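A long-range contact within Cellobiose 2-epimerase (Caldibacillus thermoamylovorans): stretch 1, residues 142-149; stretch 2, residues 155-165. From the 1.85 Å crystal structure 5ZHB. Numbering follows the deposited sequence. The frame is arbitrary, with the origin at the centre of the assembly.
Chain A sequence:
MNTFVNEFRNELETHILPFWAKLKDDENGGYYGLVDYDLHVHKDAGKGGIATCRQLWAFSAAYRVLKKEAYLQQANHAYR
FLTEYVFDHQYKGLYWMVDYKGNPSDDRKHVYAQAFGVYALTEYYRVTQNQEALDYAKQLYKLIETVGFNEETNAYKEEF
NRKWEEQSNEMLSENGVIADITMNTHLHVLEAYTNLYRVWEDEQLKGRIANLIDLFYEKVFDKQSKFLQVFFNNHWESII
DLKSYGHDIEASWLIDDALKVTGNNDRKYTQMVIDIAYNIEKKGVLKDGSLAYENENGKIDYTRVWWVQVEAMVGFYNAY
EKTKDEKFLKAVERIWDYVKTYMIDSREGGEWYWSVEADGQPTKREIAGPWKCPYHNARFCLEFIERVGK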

# COMPACT_ATOMS: atom_id res chain seq x y z
N LYS A 142 0.91 -3.15 -19.39
CA LYS A 142 0.51 -3.99 -20.52
C LYS A 142 0.28 -5.43 -20.06
O LYS A 142 -0.70 -6.08 -20.42
CB LYS A 142 1.58 -3.75 -21.59
CG LYS A 142 1.14 -3.96 -23.04
CD LYS A 142 1.47 -5.31 -23.65
CE LYS A 142 0.49 -5.74 -24.71
NZ LYS A 142 0.13 -4.69 -25.67
N LEU A 143 1.19 -5.93 -19.21
CA LEU A 143 1.05 -7.26 -18.67
C LEU A 143 -0.25 -7.39 -17.89
O LEU A 143 -0.96 -8.36 -18.04
CB LEU A 143 2.27 -7.59 -17.80
CG LEU A 143 3.56 -7.86 -18.58
CD1 LEU A 143 4.78 -7.92 -17.68
CD2 LEU A 143 3.40 -9.17 -19.35
N ILE A 144 -0.53 -6.40 -17.03
CA ILE A 144 -1.66 -6.49 -16.13
C ILE A 144 -2.94 -6.47 -16.96
O ILE A 144 -3.89 -7.16 -16.62
CB ILE A 144 -1.65 -5.35 -15.08
CG1 ILE A 144 -0.39 -5.40 -14.15
CG2 ILE A 144 -2.94 -5.39 -14.25
CD1 ILE A 144 -0.04 -4.07 -13.50
N GLU A 145 -2.94 -5.67 -18.03
CA GLU A 145 -4.12 -5.49 -18.86
C GLU A 145 -4.38 -6.69 -19.76
O GLU A 145 -5.51 -6.87 -20.21
CB GLU A 145 -3.99 -4.22 -19.72
CG GLU A 145 -4.20 -2.92 -18.94
CD GLU A 145 -5.52 -2.89 -18.20
OE1 GLU A 145 -6.52 -2.91 -18.94
OE2 GLU A 145 -5.60 -2.90 -16.95
N THR A 146 -3.36 -7.50 -20.04
CA THR A 146 -3.51 -8.63 -20.95
C THR A 146 -3.53 -9.93 -20.16
O THR A 146 -4.60 -10.46 -19.82
CB THR A 146 -2.39 -8.58 -22.00
OG1 THR A 146 -1.11 -8.60 -21.38
CG2 THR A 146 -2.56 -7.35 -22.88
N VAL A 147 -2.34 -10.43 -19.79
CA VAL A 147 -2.26 -11.70 -19.11
C VAL A 147 -2.85 -11.60 -17.70
O VAL A 147 -3.38 -12.59 -17.20
CB VAL A 147 -0.82 -12.25 -19.17
CG1 VAL A 147 0.17 -11.40 -18.38
CG2 VAL A 147 -0.74 -13.70 -18.72
N GLY A 148 -2.85 -10.42 -17.05
CA GLY A 148 -3.32 -10.29 -15.67
C GLY A 148 -4.80 -9.89 -15.52
O GLY A 148 -5.23 -9.60 -14.41
N PHE A 149 -5.60 -9.96 -16.61
CA PHE A 149 -6.98 -9.48 -16.59
C PHE A 149 -7.90 -10.53 -17.21
O PHE A 149 -7.59 -11.07 -18.26
CB PHE A 149 -7.17 -8.16 -17.34
CG PHE A 149 -8.62 -7.67 -17.36
CD1 PHE A 149 -9.23 -7.20 -16.20
CD2 PHE A 149 -9.36 -7.66 -18.54
CE1 PHE A 149 -10.56 -6.77 -16.20
CE2 PHE A 149 -10.68 -7.20 -18.55
CZ PHE A 149 -11.28 -6.77 -17.38
N ALA A 155 -12.37 -8.97 -14.03
CA ALA A 155 -11.60 -8.96 -12.79
C ALA A 155 -10.12 -9.17 -13.09
O ALA A 155 -9.76 -9.89 -14.02
CB ALA A 155 -12.15 -10.00 -11.85
N TYR A 156 -9.26 -8.46 -12.34
CA TYR A 156 -7.84 -8.73 -12.41
C TYR A 156 -7.56 -10.07 -11.74
O TYR A 156 -8.27 -10.52 -10.83
CB TYR A 156 -7.09 -7.49 -11.90
CG TYR A 156 -7.23 -6.33 -12.86
CD1 TYR A 156 -6.36 -6.18 -13.93
CD2 TYR A 156 -8.29 -5.41 -12.74
CE1 TYR A 156 -6.52 -5.15 -14.83
CE2 TYR A 156 -8.45 -4.38 -13.65
CZ TYR A 156 -7.53 -4.22 -14.67
OH TYR A 156 -7.69 -3.25 -15.62
N LYS A 157 -6.51 -10.72 -12.23
CA LYS A 157 -6.11 -12.03 -11.80
C LYS A 157 -5.05 -11.90 -10.70
O LYS A 157 -4.76 -10.80 -10.23
CB LYS A 157 -5.63 -12.76 -13.07
CG LYS A 157 -6.72 -13.14 -14.07
CD LYS A 157 -6.16 -14.01 -15.19
CE LYS A 157 -7.18 -14.44 -16.19
NZ LYS A 157 -6.62 -15.45 -17.11
N GLU A 158 -4.57 -13.06 -10.23
CA GLU A 158 -3.76 -13.17 -9.03
C GLU A 158 -2.36 -13.67 -9.40
O GLU A 158 -1.48 -12.86 -9.69
CB GLU A 158 -4.47 -14.05 -8.00
CG GLU A 158 -5.74 -13.43 -7.40
CD GLU A 158 -5.43 -12.24 -6.50
OE1 GLU A 158 -4.45 -12.35 -5.74
OE2 GLU A 158 -6.16 -11.24 -6.54
N GLU A 159 -2.16 -15.00 -9.38
CA GLU A 159 -0.82 -15.58 -9.31
C GLU A 159 -0.54 -16.40 -10.57
O GLU A 159 -1.38 -17.20 -11.00
CB GLU A 159 -0.67 -16.45 -8.06
CG GLU A 159 0.66 -17.19 -7.95
CD GLU A 159 0.72 -18.09 -6.72
OE1 GLU A 159 0.26 -17.62 -5.68
OE2 GLU A 159 1.21 -19.24 -6.78
N PHE A 160 0.69 -16.21 -11.10
CA PHE A 160 1.23 -16.96 -12.23
C PHE A 160 2.61 -17.51 -11.85
O PHE A 160 3.28 -16.99 -10.95
CB PHE A 160 1.35 -16.04 -13.45
CG PHE A 160 0.05 -15.39 -13.87
CD1 PHE A 160 -0.50 -14.34 -13.13
CD2 PHE A 160 -0.65 -15.83 -14.99
CE1 PHE A 160 -1.70 -13.76 -13.51
CE2 PHE A 160 -1.84 -15.23 -15.38
CZ PHE A 160 -2.37 -14.20 -14.62
N ASN A 161 3.08 -18.52 -12.62
CA ASN A 161 4.47 -18.94 -12.52
C ASN A 161 5.32 -17.93 -13.26
O ASN A 161 4.80 -16.99 -13.90
CB ASN A 161 4.69 -20.38 -12.97
CG ASN A 161 4.37 -20.61 -14.44
OD1 ASN A 161 4.30 -19.67 -15.24
ND2 ASN A 161 4.25 -21.88 -14.80
N ARG A 162 6.64 -18.18 -13.23
CA ARG A 162 7.59 -17.29 -13.87
C ARG A 162 7.20 -16.99 -15.31
O ARG A 162 7.40 -15.87 -15.78
CB ARG A 162 8.99 -17.89 -13.78
CG ARG A 162 10.08 -16.91 -14.21
CD ARG A 162 11.49 -17.55 -14.34
NE ARG A 162 12.33 -16.57 -15.02
CZ ARG A 162 13.54 -16.78 -15.51
NH1 ARG A 162 14.06 -17.98 -15.56
NH2 ARG A 162 14.24 -15.77 -15.97
N LYS A 163 6.73 -18.00 -16.05
CA LYS A 163 6.47 -17.84 -17.48
C LYS A 163 5.01 -17.43 -17.72
O LYS A 163 4.42 -17.68 -18.79
CB LYS A 163 6.79 -19.18 -18.16
CG LYS A 163 8.21 -19.68 -17.99
CD LYS A 163 8.41 -21.11 -18.52
CE LYS A 163 9.88 -21.50 -18.46
NZ LYS A 163 10.13 -22.88 -18.86
N TRP A 164 4.39 -16.80 -16.72
CA TRP A 164 3.09 -16.15 -16.92
C TRP A 164 2.00 -17.14 -17.23
O TRP A 164 1.08 -16.78 -17.98
CB TRP A 164 3.18 -15.09 -18.02
CG TRP A 164 3.92 -13.90 -17.50
CD1 TRP A 164 5.18 -13.50 -17.81
CD2 TRP A 164 3.42 -12.98 -16.51
NE1 TRP A 164 5.49 -12.38 -17.09
CE2 TRP A 164 4.44 -12.05 -16.28
CE3 TRP A 164 2.21 -12.85 -15.82
CZ2 TRP A 164 4.30 -10.99 -15.39
CZ3 TRP A 164 2.05 -11.78 -14.96
CH2 TRP A 164 3.08 -10.85 -14.77
N GLU A 165 2.07 -18.32 -16.61
CA GLU A 165 1.06 -19.36 -16.71
C GLU A 165 0.29 -19.41 -15.40
O GLU A 165 0.86 -19.66 -14.33
CB GLU A 165 1.71 -20.71 -17.05
CG GLU A 165 2.68 -20.60 -18.22
CD GLU A 165 3.66 -21.76 -18.44
OE1 GLU A 165 3.72 -22.72 -17.63
OE2 GLU A 165 4.44 -21.62 -19.41

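The contact is a helix end and the turn after it packed against a strand-loop-strand segment, pinned by one backbone hydrogen bond and one tyrosine-carboxylate hydrogen bond and otherwise built mainly from apolar and aromatic side chains; it buries 570 Å² in all, both sides summed.

The helix that enters stretch 1 includes Glu 145; Thr 146 is the first residue to leave helical phi/psi, and a type I turn from Thr 146 to Phe 149 redirects the chain. Gly 148 N donates to Leu 143 O at 3.0 Å, tying this turn back to the helix. The redirected backbone meets the second stretch as a short antiparallel bridge: Phe 149 and Tyr 156 form a non-hydrogen-bonded pair, their CA atoms 4.3 Å apart. The adjoining residues supply the hydrogen bond, from Lys 157 N to Gly 148 O, at 2.8 Å and a nearly linear 169°. The same carbonyl oxygen, Gly 148 O, also lies 3.4 Å from Tyr 156 CA, a CA-H...O contact with an angle of 128° at the hydrogen. Gly 148 has little room for a side chain, since an ideal CB would sit 3.0 Å from Ile 144 O.

As a bridged pair, Phe 149 and Tyr 156 project their side chains to the same face of the sheet, which brings the rings together. Phe 149 turns its edge toward the face of Tyr 156, with centroids 4.8 Å apart and planes at 52°; the closest atoms, Phe 149 CD1 and Tyr 156 CE1, are separated by 3.7 Å. Ile 144 adds an apolar contact to the tyrosine ring, its CG2 reaching Tyr 156 CD1 at 3.5 Å. The phenol then ends in a polar anchor: Tyr 156 OH donates to Glu 145 OE2 at a short 2.5 Å, the carboxylate oxygen lying at the ring's edge, near its plane. Although the CA-to-CB bond of Glu 145 points away from stretch 2, its m, m side chain brings the carboxylate back within reach.

A second apolar cluster centres on Val 147. Val 147 CG2 lies 3.8 Å from Phe 160 CE2, and Val 147 CG1 lies 3.6 Å from Trp 164 CE3. Leu 143, on the helix four residues earlier, extends the tryptophan contact, with Leu 143 CD1 3.9 Å from Trp 164 CZ2. Trp 164 closes a type I turn that begins at Asn 161, where Trp 164 N donates to Asn 161 O at 2.9 Å, and its CA-to-CB bond points toward stretch 1.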